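Local coordinates for Myo-inositol-1-phosphate synthase-related protein (Thermotoga maritima MSB8, PDB 3CIN) that is related to myo-inositol-1-phosphate synthases and binds nicotinamide-adenine-dinucleotide in a Rossmann-type domain, at residues G102-R105 against N106-I109; E167-A171 against T172-A176; E207-E211 against N212-V216; P330-G333 against G334-V337; I345-R349 against K350-T354. One frame throughout, in Å; residues are numbered along the deposited sequence.

Contact 1: residues G102-R105 against N106-I109. With NAD (nicotinamide-adenine-dinucleotide), chain F.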
# COMPACT_ATOMS: atom_id res chain seq x y z
N GLY A 102 -11.76 37.22 7.07
CA GLY A 102 -10.43 36.81 6.57
C GLY A 102 -10.42 35.61 5.64
O GLY A 102 -9.36 35.07 5.33
N SER A 103 -11.61 35.15 5.22
CA SER A 103 -11.73 33.80 4.67
C SER A 103 -10.80 33.48 3.48
O SER A 103 -10.14 32.45 3.49
CB SER A 103 -13.15 33.59 4.14
OG SER A 103 -14.09 33.44 5.21
N VAL A 104 -10.85 34.36 2.50
CA VAL A 104 -10.15 34.16 1.20
C VAL A 104 -8.88 35.02 1.01
O VAL A 104 -8.35 35.15 -0.09
CB VAL A 104 -11.12 34.27 0.03
CG1 VAL A 104 -12.33 33.30 0.25
CG2 VAL A 104 -11.61 35.71 -0.21
N ARG A 105 -8.37 35.56 2.12
CA ARG A 105 -7.24 36.49 2.09
C ARG A 105 -5.98 35.90 1.45
O ARG A 105 -5.17 36.62 0.81
CB ARG A 105 -6.96 36.92 3.53
CG ARG A 105 -5.92 38.00 3.71
CD ARG A 105 -5.76 38.36 5.21
NE ARG A 105 -6.90 38.91 5.98
CZ ARG A 105 -7.98 39.57 5.54
NH1 ARG A 105 -8.23 39.81 4.25
NH2 ARG A 105 -8.87 40.00 6.44
N ASN A 106 -5.80 34.59 1.60
CA ASN A 106 -4.68 33.89 1.07
C ASN A 106 -4.90 33.17 -0.26
O ASN A 106 -3.98 32.48 -0.73
CB ASN A 106 -4.19 32.87 2.09
CG ASN A 106 -3.82 33.50 3.41
OD1 ASN A 106 -4.11 32.95 4.48
ND2 ASN A 106 -3.16 34.65 3.35
N LEU A 107 -6.07 33.35 -0.87
CA LEU A 107 -6.44 32.72 -2.12
C LEU A 107 -6.61 33.71 -3.25
O LEU A 107 -6.93 34.88 -3.02
CB LEU A 107 -7.76 31.98 -1.96
CG LEU A 107 -7.73 30.87 -0.89
CD1 LEU A 107 -9.13 30.37 -0.70
CD2 LEU A 107 -6.82 29.76 -1.31
N PRO A 108 -6.45 33.24 -4.49
CA PRO A 108 -6.59 34.10 -5.65
C PRO A 108 -8.05 34.35 -6.00
O PRO A 108 -8.50 33.99 -7.09
CB PRO A 108 -5.88 33.30 -6.74
CG PRO A 108 -6.07 31.92 -6.40
CD PRO A 108 -6.11 31.86 -4.87
N ILE A 109 -8.76 34.96 -5.05
CA ILE A 109 -10.17 35.27 -5.17
C ILE A 109 -10.31 36.75 -4.88
O ILE A 109 -9.77 37.24 -3.89
CB ILE A 109 -11.01 34.50 -4.11
CG1 ILE A 109 -10.99 32.97 -4.40
CG2 ILE A 109 -12.43 35.05 -4.05
CD1 ILE A 109 -11.52 32.11 -3.29
PA NAD F . -14.01 25.35 -1.92
O1A NAD F . -14.16 24.65 -3.25
O2A NAD F . -12.88 26.32 -1.93
O5B NAD F . -15.34 26.16 -1.73
C5B NAD F . -15.44 27.15 -0.70
C4B NAD F . -16.39 28.22 -1.20
O4B NAD F . -16.71 29.09 -0.13
C3B NAD F . -15.85 29.08 -2.34
O3B NAD F . -16.83 29.28 -3.35
C2B NAD F . -15.53 30.41 -1.65
O2B NAD F . -15.46 31.48 -2.56
C1B NAD F . -16.63 30.46 -0.62
N9A NAD F . -16.39 31.33 0.52
C8A NAD F . -15.16 31.47 1.17
N7A NAD F . -15.38 32.26 2.27
C5A NAD F . -16.71 32.62 2.28
C6A NAD F . -17.45 33.47 3.10
N6A NAD F . -16.92 34.09 4.20
N1A NAD F . -18.80 33.57 2.84
C2A NAD F . -19.37 32.91 1.76
N3A NAD F . -18.63 32.12 0.90
C4A NAD F . -17.32 32.01 1.18
O3 NAD F . -13.88 24.30 -0.75
PN NAD F . -14.66 22.93 -0.64
O1N NAD F . -13.73 21.84 -1.06
O2N NAD F . -16.04 23.06 -1.18
O5D NAD F . -14.76 22.77 0.94
C5D NAD F . -15.67 23.56 1.67
C4D NAD F . -15.42 23.43 3.17
O4D NAD F . -15.74 22.13 3.57
C3D NAD F . -14.00 23.71 3.64
O3D NAD F . -14.03 24.40 4.92
C2D NAD F . -13.47 22.31 3.87
O2D NAD F . -12.44 22.28 4.87
C1D NAD F . -14.72 21.64 4.40
N1N NAD F . -14.67 20.18 4.30
C2N NAD F . -14.53 19.60 3.10
C3N NAD F . -14.53 18.18 3.11
C7N NAD F . -14.64 17.51 1.82
O7N NAD F . -14.62 18.32 0.72
N7N NAD F . -14.76 16.17 1.77
C4N NAD F . -14.64 17.44 4.27
C5N NAD F . -14.76 18.07 5.48
C6N NAD F . -14.79 19.47 5.46
O HOH W 1 -7.43 32.37 2.67
O HOH W 2 -8.41 37.20 -1.71
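Val-104 O is gripped by the backbone amide of Leu-107 and probably by a water. The Leu-107 N to Val-104 O bond is 3.0 Å long and nearly straight at the hydrogen, 163°. The amide stands well above the carbonyl plane of Val-104, and the bond closes a type I beta turn from Val-104 to Leu-107. An overlapping type I turn runs from Gly-102 to Arg-105, but its Arg-105 N to Gly-102 O bond is weak. The water at Val-104 O can also donate to Ile-109 O and probably ties the turn to the residues that follow. A second water links Ser-103 O to Asn-106 N.

The apolar part lies on the side toward the ligand. Val-104 and Ile-109 cross at about a right angle, with Val-104 CG1 3.8 Å from Ile-109 CD1. The same CG1 touches the adenine, 3.5 Å from C8A of nicotinamide-adenine-dinucleotide. A chi1 of -53° swings this methyl to the backbone N side, where it is shared between Ile-109 and the ligand. Leu-107 CD1 makes a looser contact with Val-104 CB, at 4.4 Å, and beyond the segments Leu-107 packs on Met-255.

Ser-103 points away from Asn-106 to Ile-109 and serves the ligand instead. Its OG accepts from N6A of the dinucleotide at 3.1 Å, with an angle of 171° at the hydrogen. OG is also hydrogen-bonded to His-100 O. Ser-103 and Val-104, one polar and one apolar, make these two overlapping turns part of the adenine end of the dinucleotide pocket.

Contact 2: residues E167-A171 against T172-A176. With NAD (nicotinamide-adenine-dinucleotide), chain F.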
# COMPACT_ATOMS: atom_id res chain seq x y z
N GLU A 167 -11.20 41.61 13.44
CA GLU A 167 -9.97 40.83 13.63
C GLU A 167 -10.20 39.61 14.50
O GLU A 167 -9.44 38.63 14.41
CB GLU A 167 -8.86 41.69 14.26
N ARG A 168 -11.23 39.64 15.35
CA ARG A 168 -11.51 38.51 16.29
C ARG A 168 -12.35 37.37 15.68
O ARG A 168 -12.26 36.23 16.11
CB ARG A 168 -12.26 39.08 17.50
CG ARG A 168 -12.65 38.07 18.58
CD ARG A 168 -11.47 37.38 19.19
NE ARG A 168 -11.80 36.29 20.12
CZ ARG A 168 -12.10 35.05 19.77
NH1 ARG A 168 -12.16 34.69 18.48
NH2 ARG A 168 -12.34 34.15 20.70
N LEU A 169 -13.19 37.70 14.71
CA LEU A 169 -14.23 36.81 14.24
C LEU A 169 -13.89 36.16 12.90
O LEU A 169 -13.12 36.72 12.12
CB LEU A 169 -15.50 37.60 14.06
CG LEU A 169 -16.26 37.90 15.36
CD1 LEU A 169 -17.16 39.10 15.19
CD2 LEU A 169 -17.06 36.67 15.80
N THR A 170 -14.44 34.99 12.66
CA THR A 170 -14.43 34.41 11.33
C THR A 170 -15.83 34.49 10.72
O THR A 170 -16.84 34.70 11.40
CB THR A 170 -14.01 32.95 11.35
OG1 THR A 170 -15.02 32.15 11.96
CG2 THR A 170 -12.63 32.82 12.05
N ALA A 171 -15.90 34.24 9.42
CA ALA A 171 -17.19 34.31 8.71
C ALA A 171 -18.19 33.32 9.28
O ALA A 171 -19.34 33.65 9.48
CB ALA A 171 -17.00 34.08 7.21
N THR A 172 -17.79 32.08 9.48
CA THR A 172 -18.67 31.05 10.03
C THR A 172 -19.21 31.47 11.39
O THR A 172 -20.41 31.24 11.68
CB THR A 172 -17.91 29.70 10.17
OG1 THR A 172 -17.51 29.24 8.87
CG2 THR A 172 -18.76 28.68 10.90
N GLN A 173 -18.38 32.13 12.22
CA GLN A 173 -18.88 32.61 13.52
C GLN A 173 -19.97 33.67 13.33
O GLN A 173 -20.95 33.67 14.01
CB GLN A 173 -17.74 33.12 14.36
CG GLN A 173 -16.80 31.98 14.78
CD GLN A 173 -15.53 32.50 15.50
OE1 GLN A 173 -14.99 33.55 15.13
NE2 GLN A 173 -15.04 31.74 16.50
N VAL A 174 -19.78 34.58 12.38
CA VAL A 174 -20.76 35.61 12.09
C VAL A 174 -22.02 34.97 11.49
O VAL A 174 -23.17 35.34 11.88
CB VAL A 174 -20.17 36.66 11.14
CG1 VAL A 174 -21.27 37.68 10.73
CG2 VAL A 174 -18.98 37.40 11.81
N TYR A 175 -21.85 34.04 10.56
CA TYR A 175 -23.02 33.35 9.98
C TYR A 175 -23.87 32.55 10.99
O TYR A 175 -25.10 32.62 10.92
CB TYR A 175 -22.62 32.46 8.85
CG TYR A 175 -22.12 33.11 7.59
CD1 TYR A 175 -22.79 34.18 6.99
CD2 TYR A 175 -20.99 32.61 6.94
CE1 TYR A 175 -22.36 34.70 5.80
CE2 TYR A 175 -20.57 33.14 5.74
CZ TYR A 175 -21.25 34.21 5.17
OH TYR A 175 -20.78 34.77 3.99
N ALA A 176 -23.24 31.81 11.89
CA ALA A 176 -23.96 31.09 12.94
C ALA A 176 -24.73 32.05 13.91
O ALA A 176 -25.82 31.75 14.39
CB ALA A 176 -22.98 30.20 13.75
PA NAD F . -14.01 25.35 -1.92
O1A NAD F . -14.16 24.65 -3.25
O2A NAD F . -12.88 26.32 -1.93
O5B NAD F . -15.34 26.16 -1.73
C5B NAD F . -15.44 27.15 -0.70
C4B NAD F . -16.39 28.22 -1.20
O4B NAD F . -16.71 29.09 -0.13
C3B NAD F . -15.85 29.08 -2.34
O3B NAD F . -16.83 29.28 -3.35
C2B NAD F . -15.53 30.41 -1.65
O2B NAD F . -15.46 31.48 -2.56
C1B NAD F . -16.63 30.46 -0.62
N9A NAD F . -16.39 31.33 0.52
C8A NAD F . -15.16 31.47 1.17
N7A NAD F . -15.38 32.26 2.27
C5A NAD F . -16.71 32.62 2.28
C6A NAD F . -17.45 33.47 3.10
N6A NAD F . -16.92 34.09 4.20
N1A NAD F . -18.80 33.57 2.84
C2A NAD F . -19.37 32.91 1.76
N3A NAD F . -18.63 32.12 0.90
C4A NAD F . -17.32 32.01 1.18
O3 NAD F . -13.88 24.30 -0.75
PN NAD F . -14.66 22.93 -0.64
O1N NAD F . -13.73 21.84 -1.06
O2N NAD F . -16.04 23.06 -1.18
O5D NAD F . -14.76 22.77 0.94
C5D NAD F . -15.67 23.56 1.67
C4D NAD F . -15.42 23.43 3.17
O4D NAD F . -15.74 22.13 3.57
C3D NAD F . -14.00 23.71 3.64
O3D NAD F . -14.03 24.40 4.92
C2D NAD F . -13.47 22.31 3.87
O2D NAD F . -12.44 22.28 4.87
C1D NAD F . -14.72 21.64 4.40
N1N NAD F . -14.67 20.18 4.30
C2N NAD F . -14.53 19.60 3.10
C3N NAD F . -14.53 18.18 3.11
C7N NAD F . -14.64 17.51 1.82
O7N NAD F . -14.62 18.32 0.72
N7N NAD F . -14.76 16.17 1.77
C4N NAD F . -14.64 17.44 4.27
C5N NAD F . -14.76 18.07 5.48
C6N NAD F . -14.79 19.47 5.46
O HOH W 3 -12.23 33.40 15.55
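Hydrogen bonds between Thr-170 and Gln-173 start the helix 171-186. Thr-170 N donates to Gln-173 OE1 at 2.9 Å. In return Gln-173 N donates to Thr-170 OG1, a weak bond of 3.4 Å. OG1 sits between the backbone N and the carbonyl carbon of its own residue, chi1 70°, which brings it over the first helical turn. It is also hydrogen-bonded to Glu-146. The Gln-173 chain is extended beyond CG and reaches back to the Thr-170 amide. A water lies within bonding distance of OE1 and of Arg-168 O and probably links them, while Gln-173 NE2 goes to Val-149 O. The amide group is thus fixed at both ends.

Regular helix bonds follow. Val-174 N donates to Thr-170 O, and Tyr-175 N donates to Ala-171 O at 2.8 Å.

Apolar contacts flank the cap. Leu-169 CB lies 4.1 Å from Val-174 CG2, the two side chains crossing at about a right angle. Leu-169 CD2 rests near Gln-173 CB. On the ligand side, Ala-171 CB packs against Tyr-175 CE2 at 4.0 Å.

Ligand contacts come from this last pair. Tyr-175 OH donates to N1A of nicotinamide-adenine-dinucleotide at 2.6 Å, with N1A near the plane of the ring and at its edge. OH is also bonded to Val-99 N. Ala-171 CB lies beside N6A. Together Thr-170 and Gln-173 form a capping box, and the helix it opens places Ala-171 and Tyr-175 against the Watson-Crick edge of the adenine.

Contact 3: residues E207-E211 against N212-V216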
# COMPACT_ATOMS: atom_id res chain seq x y z
N GLU A 207 -25.25 27.64 23.49
CA GLU A 207 -26.17 28.41 24.33
C GLU A 207 -26.98 29.44 23.54
O GLU A 207 -28.19 29.56 23.74
CB GLU A 207 -25.42 29.17 25.42
CG GLU A 207 -26.38 29.89 26.37
CD GLU A 207 -25.67 30.41 27.61
OE1 GLU A 207 -24.42 30.55 27.57
OE2 GLU A 207 -26.37 30.65 28.62
N LEU A 208 -26.33 30.19 22.66
CA LEU A 208 -27.03 31.15 21.82
C LEU A 208 -28.09 30.39 21.01
O LEU A 208 -29.21 30.86 20.87
CB LEU A 208 -26.03 31.83 20.88
CG LEU A 208 -26.56 32.95 19.96
CD1 LEU A 208 -26.84 34.20 20.68
CD2 LEU A 208 -25.60 33.26 18.76
N ALA A 209 -27.73 29.20 20.49
CA ALA A 209 -28.67 28.42 19.68
C ALA A 209 -29.90 27.95 20.50
O ALA A 209 -31.06 28.09 20.03
CB ALA A 209 -27.95 27.20 19.00
N LYS A 210 -29.66 27.43 21.69
CA LYS A 210 -30.72 26.90 22.54
C LYS A 210 -31.68 28.00 22.84
O LYS A 210 -32.90 27.77 22.90
CB LYS A 210 -30.22 26.35 23.89
CG LYS A 210 -29.33 25.16 23.78
CD LYS A 210 -28.71 24.82 25.15
CE LYS A 210 -28.30 23.34 25.25
NZ LYS A 210 -27.33 23.03 26.37
N GLU A 211 -31.15 29.21 23.03
CA GLU A 211 -31.98 30.36 23.43
C GLU A 211 -32.75 30.95 22.28
O GLU A 211 -33.67 31.74 22.53
CB GLU A 211 -31.15 31.45 24.06
CG GLU A 211 -30.73 31.05 25.46
CD GLU A 211 -29.64 31.91 26.03
OE1 GLU A 211 -29.32 32.95 25.40
OE2 GLU A 211 -29.11 31.54 27.11
N ASN A 212 -32.36 30.64 21.03
CA ASN A 212 -32.90 31.28 19.86
C ASN A 212 -33.59 30.39 18.81
O ASN A 212 -33.75 30.76 17.64
CB ASN A 212 -31.83 32.16 19.23
CG ASN A 212 -31.56 33.39 20.05
OD1 ASN A 212 -32.41 34.31 20.10
ND2 ASN A 212 -30.49 33.39 20.81
N ASN A 213 -34.00 29.21 19.26
CA ASN A 213 -34.72 28.26 18.42
C ASN A 213 -33.90 27.77 17.23
O ASN A 213 -34.42 27.59 16.12
CB ASN A 213 -36.07 28.81 18.03
CG ASN A 213 -36.97 28.94 19.21
OD1 ASN A 213 -36.71 28.35 20.27
ND2 ASN A 213 -38.05 29.71 19.06
N LEU A 214 -32.62 27.56 17.48
CA LEU A 214 -31.73 27.04 16.47
C LEU A 214 -31.15 25.67 16.81
O LEU A 214 -30.67 25.44 17.92
CB LEU A 214 -30.58 28.05 16.20
CG LEU A 214 -29.59 27.67 15.09
CD1 LEU A 214 -30.16 27.85 13.70
CD2 LEU A 214 -28.29 28.48 15.24
N VAL A 215 -31.26 24.76 15.85
CA VAL A 215 -30.61 23.44 15.91
C VAL A 215 -29.26 23.56 15.22
O VAL A 215 -29.14 24.11 14.12
CB VAL A 215 -31.44 22.35 15.15
CG1 VAL A 215 -30.80 20.97 15.34
CG2 VAL A 215 -32.85 22.32 15.63
N VAL A 216 -28.24 22.99 15.83
CA VAL A 216 -26.92 23.04 15.28
C VAL A 216 -26.40 21.61 15.12
O VAL A 216 -26.46 20.84 16.07
CB VAL A 216 -25.97 23.84 16.18
CG1 VAL A 216 -24.55 23.72 15.70
CG2 VAL A 216 -26.36 25.34 16.17
O HOH W 4 -29.85 34.91 23.18
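Ala-209 CB packs against two residues of the strand 214-217. It lies 3.9 Å from Leu-214 CB and 3.7 Å from Val-216 CG2. The small methyl is consistent with the close approach of the helix: the short axes of 207-211 and 214-216 come to 6.9 Å, with 141° between their N-to-C directions. Ala-209 O is gripped twice. Leu-214 N and Asn-212 N both donate to it, each at 3.0 Å, and they come from opposite faces of the carbonyl plane. This closes the tight link between helix 203-211 and strand 214-217, the second half of a beta-alpha-beta unit that begins with strand 189-193. Asn-213 takes positive phi in the link as the chain reverses.

Asn-212 turns its side chain back onto the end of the helix. Its chi1 of -73° sets CG beside the backbone N, and the rotation about chi2, -70°, turns ND2 to Leu-208 O at 2.8 Å. That oxygen is close to the amide plane of Asn-212. A water accepts from the same ND2 and donates to Glu-211 OE1. Leu-208 crosses the amide at a slant, CD1 3.7 Å from Asn-212 ND2. Beyond the segments, Leu-208 and Asn-212 both pack on Ala-180 of helix 171-186.

Contact 4: residues P330-G333 against G334-V337. With NAD (nicotinamide-adenine-dinucleotide), chain F.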
# COMPACT_ATOMS: atom_id res chain seq x y z
N PRO A 330 -17.68 14.67 -3.32
CA PRO A 330 -18.84 13.74 -3.31
C PRO A 330 -19.12 13.11 -1.96
O PRO A 330 -20.27 12.95 -1.59
CB PRO A 330 -18.47 12.74 -4.39
CG PRO A 330 -17.57 13.56 -5.32
CD PRO A 330 -16.73 14.32 -4.37
N ALA A 331 -18.08 12.75 -1.22
CA ALA A 331 -18.31 12.12 0.08
C ALA A 331 -19.15 13.04 0.98
O ALA A 331 -20.17 12.63 1.59
CB ALA A 331 -16.99 11.77 0.77
N LEU A 332 -18.76 14.30 1.04
CA LEU A 332 -19.44 15.21 1.94
C LEU A 332 -20.80 15.63 1.38
O LEU A 332 -21.78 15.80 2.12
CB LEU A 332 -18.57 16.44 2.25
CG LEU A 332 -19.17 17.43 3.24
CD1 LEU A 332 -19.60 16.75 4.55
CD2 LEU A 332 -18.12 18.51 3.61
N GLY A 333 -20.85 15.82 0.07
CA GLY A 333 -22.12 16.07 -0.62
C GLY A 333 -23.20 15.05 -0.27
O GLY A 333 -24.33 15.39 0.02
N GLY A 334 -22.83 13.77 -0.24
CA GLY A 334 -23.76 12.75 0.11
C GLY A 334 -24.22 12.81 1.54
O GLY A 334 -25.41 12.61 1.83
N LEU A 335 -23.30 13.10 2.44
CA LEU A 335 -23.69 13.26 3.86
C LEU A 335 -24.67 14.40 4.01
O LEU A 335 -25.63 14.31 4.80
CB LEU A 335 -22.48 13.51 4.72
CG LEU A 335 -21.49 12.37 4.82
CD1 LEU A 335 -20.48 12.72 5.92
CD2 LEU A 335 -22.18 10.99 5.10
N LEU A 336 -24.48 15.44 3.22
CA LEU A 336 -25.34 16.62 3.36
C LEU A 336 -26.80 16.31 2.97
O LEU A 336 -27.74 16.95 3.49
CB LEU A 336 -24.76 17.79 2.54
CG LEU A 336 -23.61 18.55 3.20
CD1 LEU A 336 -22.94 19.55 2.22
CD2 LEU A 336 -24.02 19.29 4.47
N VAL A 337 -27.00 15.38 2.04
CA VAL A 337 -28.35 15.01 1.62
C VAL A 337 -29.10 14.48 2.85
O VAL A 337 -30.27 14.72 3.00
CB VAL A 337 -28.34 14.03 0.48
CG1 VAL A 337 -29.79 13.58 0.15
CG2 VAL A 337 -27.68 14.70 -0.78
PA NAD F . -14.01 25.35 -1.92
O1A NAD F . -14.16 24.65 -3.25
O2A NAD F . -12.88 26.32 -1.93
O5B NAD F . -15.34 26.16 -1.73
C5B NAD F . -15.44 27.15 -0.70
C4B NAD F . -16.39 28.22 -1.20
O4B NAD F . -16.71 29.09 -0.13
C3B NAD F . -15.85 29.08 -2.34
O3B NAD F . -16.83 29.28 -3.35
C2B NAD F . -15.53 30.41 -1.65
O2B NAD F . -15.46 31.48 -2.56
C1B NAD F . -16.63 30.46 -0.62
N9A NAD F . -16.39 31.33 0.52
C8A NAD F . -15.16 31.47 1.17
N7A NAD F . -15.38 32.26 2.27
C5A NAD F . -16.71 32.62 2.28
C6A NAD F . -17.45 33.47 3.10
N6A NAD F . -16.92 34.09 4.20
N1A NAD F . -18.80 33.57 2.84
C2A NAD F . -19.37 32.91 1.76
N3A NAD F . -18.63 32.12 0.90
C4A NAD F . -17.32 32.01 1.18
O3 NAD F . -13.88 24.30 -0.75
PN NAD F . -14.66 22.93 -0.64
O1N NAD F . -13.73 21.84 -1.06
O2N NAD F . -16.04 23.06 -1.18
O5D NAD F . -14.76 22.77 0.94
C5D NAD F . -15.67 23.56 1.67
C4D NAD F . -15.42 23.43 3.17
O4D NAD F . -15.74 22.13 3.57
C3D NAD F . -14.00 23.71 3.64
O3D NAD F . -14.03 24.40 4.92
C2D NAD F . -13.47 22.31 3.87
O2D NAD F . -12.44 22.28 4.87
C1D NAD F . -14.72 21.64 4.40
N1N NAD F . -14.67 20.18 4.30
C2N NAD F . -14.53 19.60 3.10
C3N NAD F . -14.53 18.18 3.11
C7N NAD F . -14.64 17.51 1.82
O7N NAD F . -14.62 18.32 0.72
N7N NAD F . -14.76 16.17 1.77
C4N NAD F . -14.64 17.44 4.27
C5N NAD F . -14.76 18.07 5.48
C6N NAD F . -14.79 19.47 5.46
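Leu-332 O and Leu-336 N make the shortest hydrogen bond between the two halves of this helical stretch, at 2.9 Å. Gly-334 N donates to Pro-330 O at 3.0 Å. These two bonds belong to the tight part, together with contacts between side-chain carbons and carbonyl oxygens. Leu-335 CG sits 3.5 Å from Ala-331 O, and Leu-336 CG lies the same distance from Leu-332 O. Gly-333 and Gly-334 contribute backbone only.

The rest is looser. The bond from Leu-335 N to Ala-331 O is 3.3 Å long, and those from Val-337 N and Leu-336 N to Gly-333 O are both weak. Between side chains, Leu-332 CD1 reaches Leu-335 CB only at 4.3 Å, and Leu-332 CG is 4.4 Å from Leu-336 CD1. This looser side does not face solvent, for all eight residues are buried. Leu-332 spends its other branch on the ligand. With CG opposite the backbone N, chi1 -177°, the side chain extends to nicotinamide-adenine-dinucleotide. CD2 lies over the face of the nicotinamide ring, 3.6 Å from C3N. CB lies near the carboxamide nitrogen N7N. The leucine therefore lines the nicotinamide end of the pocket with apolar atoms.

Other elements pack around this part of the helix. Leu-332 and Leu-336 pack on Val-24 of helix 23-36, and Leu-336 and Val-337 on Phe-28 of the same helix. Pro-330 rests on Ala-316 of the second subunit and Val-337 on Phe-313 of that subunit, so this part of helix 328-348 lies between the dinucleotide, helix 23-36 and the subunit interface.

Contact 5: residues I345-R349 against K350-T354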
# COMPACT_ATOMS: atom_id res chain seq x y z
N ILE A 345 -36.12 17.29 10.69
CA ILE A 345 -36.67 16.49 11.76
C ILE A 345 -36.36 17.07 13.15
O ILE A 345 -37.23 17.17 14.02
CB ILE A 345 -36.18 15.00 11.69
CG1 ILE A 345 -36.78 14.30 10.44
CG2 ILE A 345 -36.56 14.23 12.93
CD1 ILE A 345 -36.05 13.00 10.03
N ALA A 346 -35.10 17.45 13.37
CA ALA A 346 -34.72 18.03 14.66
C ALA A 346 -35.46 19.32 14.93
O ALA A 346 -35.91 19.58 16.05
CB ALA A 346 -33.23 18.22 14.76
N LEU A 347 -35.60 20.11 13.89
CA LEU A 347 -36.40 21.36 13.98
C LEU A 347 -37.85 21.07 14.30
O LEU A 347 -38.43 21.72 15.21
CB LEU A 347 -36.24 22.16 12.68
CG LEU A 347 -37.19 23.33 12.49
CD1 LEU A 347 -36.94 24.34 13.59
CD2 LEU A 347 -36.89 23.93 11.12
N ASP A 348 -38.47 20.15 13.56
CA ASP A 348 -39.85 19.72 13.82
C ASP A 348 -40.04 19.26 15.26
O ASP A 348 -41.06 19.53 15.90
CB ASP A 348 -40.29 18.58 12.87
CG ASP A 348 -40.37 19.01 11.42
OD1 ASP A 348 -40.40 20.23 11.09
OD2 ASP A 348 -40.40 18.08 10.59
N ARG A 349 -39.06 18.58 15.79
CA ARG A 349 -39.07 18.14 17.19
C ARG A 349 -38.66 19.21 18.23
O ARG A 349 -38.62 18.93 19.42
CB ARG A 349 -38.09 16.99 17.35
CG ARG A 349 -38.50 15.74 16.65
CD ARG A 349 -37.43 14.73 16.89
NE ARG A 349 -37.61 13.52 16.11
CZ ARG A 349 -36.70 12.55 16.08
NH1 ARG A 349 -35.60 12.65 16.79
NH2 ARG A 349 -36.91 11.49 15.33
N LYS A 350 -38.31 20.41 17.77
CA LYS A 350 -37.81 21.48 18.64
C LYS A 350 -36.58 21.10 19.47
O LYS A 350 -36.43 21.48 20.61
CB LYS A 350 -38.93 22.07 19.51
CG LYS A 350 -40.14 22.44 18.69
CD LYS A 350 -41.08 23.35 19.43
CE LYS A 350 -42.47 23.31 18.83
NZ LYS A 350 -42.44 23.35 17.36
N GLU A 351 -35.65 20.35 18.87
CA GLU A 351 -34.47 19.91 19.62
C GLU A 351 -33.35 20.95 19.42
O GLU A 351 -32.33 20.69 18.75
CB GLU A 351 -33.97 18.53 19.13
CG GLU A 351 -34.95 17.39 19.36
CD GLU A 351 -34.27 16.01 19.28
OE1 GLU A 351 -33.02 15.96 19.14
OE2 GLU A 351 -35.00 14.98 19.39
N PHE A 352 -33.51 22.12 20.03
CA PHE A 352 -32.58 23.21 19.87
C PHE A 352 -31.31 23.01 20.69
O PHE A 352 -31.31 22.35 21.73
CB PHE A 352 -33.26 24.53 20.15
CG PHE A 352 -34.56 24.71 19.40
CD1 PHE A 352 -34.60 24.61 18.01
CD2 PHE A 352 -35.72 24.98 20.08
CE1 PHE A 352 -35.81 24.80 17.33
CE2 PHE A 352 -36.92 25.17 19.41
CZ PHE A 352 -36.96 25.07 18.05
N GLY A 353 -30.24 23.66 20.25
CA GLY A 353 -28.89 23.41 20.77
C GLY A 353 -28.21 22.50 19.79
O GLY A 353 -28.45 22.58 18.60
N THR A 354 -27.38 21.60 20.26
CA THR A 354 -26.73 20.67 19.28
C THR A 354 -27.21 19.25 19.53
O THR A 354 -27.72 18.95 20.62
CB THR A 354 -25.19 20.80 19.21
OG1 THR A 354 -24.72 20.24 17.98
CG2 THR A 354 -24.49 20.17 20.35
O HOH W 5 -40.44 23.65 14.95
O HOH W 6 -42.75 21.56 15.71
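Arg-349 and Glu-351 both hold CG trans to their own C, with chi1 -68° in the arginine, and their chains run side by side in the same direction. Glu-351 OE2 then lies at the edge of the guanidinium, near its plane. The salt bridge from Arg-349 NH1 to Glu-351 OE2 is long, 3.5 Å, and the two flat groups are 45° apart. Each end has a partner on Trp-386: Arg-349 NH2 bonds to its O, and Glu-351 OE1 accepts from its NE1. The guanidinium also makes a cation-pi contact with that tryptophan.

Leu-347 CD1 meets the ring edge of Phe-352 at CE1, 3.9 Å away. One face of the same ring covers the backbone carbon of Lys-350. The lysine amine folds back toward the helix end. One water bonds to Asp-348 O and lies doubtfully close to NZ; another bonds to Leu-347 O and weakly to NZ.

The backbone closes the turn. The bond from Glu-351 N to Ala-346 O is 2.9 Å long and almost straight, 178° at the hydrogen. Lys-350 N donates to Leu-347 O, also at 2.9 Å. With Lys-350 at positive phi, these two bonds form a Schellman motif that ends helix 328-348 and leads into strand 353-354.

Overall arrangement
Contacts 1, 2 and 4 all touch nicotinamide-adenine-dinucleotide. Contacts 1 and 2 meet at its adenine and touch each other, with Ser-103 OG 3.6 Å from Ala-171 CB. Contact 4 is at the nicotinamide end, its centre about 25 Å from that of contact 1. Contacts 3 and 5 lie away from the ligand and have centres about 9 Å apart. They join through neighbouring strands 214-217 and 353-354 of the parallel sheet, where Val-216 N and Gly-353 O are 2.8 Å apart, a probable hydrogen bond. Contact 2 reaches contact 3 by packing of Ala-176 on Leu-214. Helix 328-348 carries contact 4 and ends in contact 5.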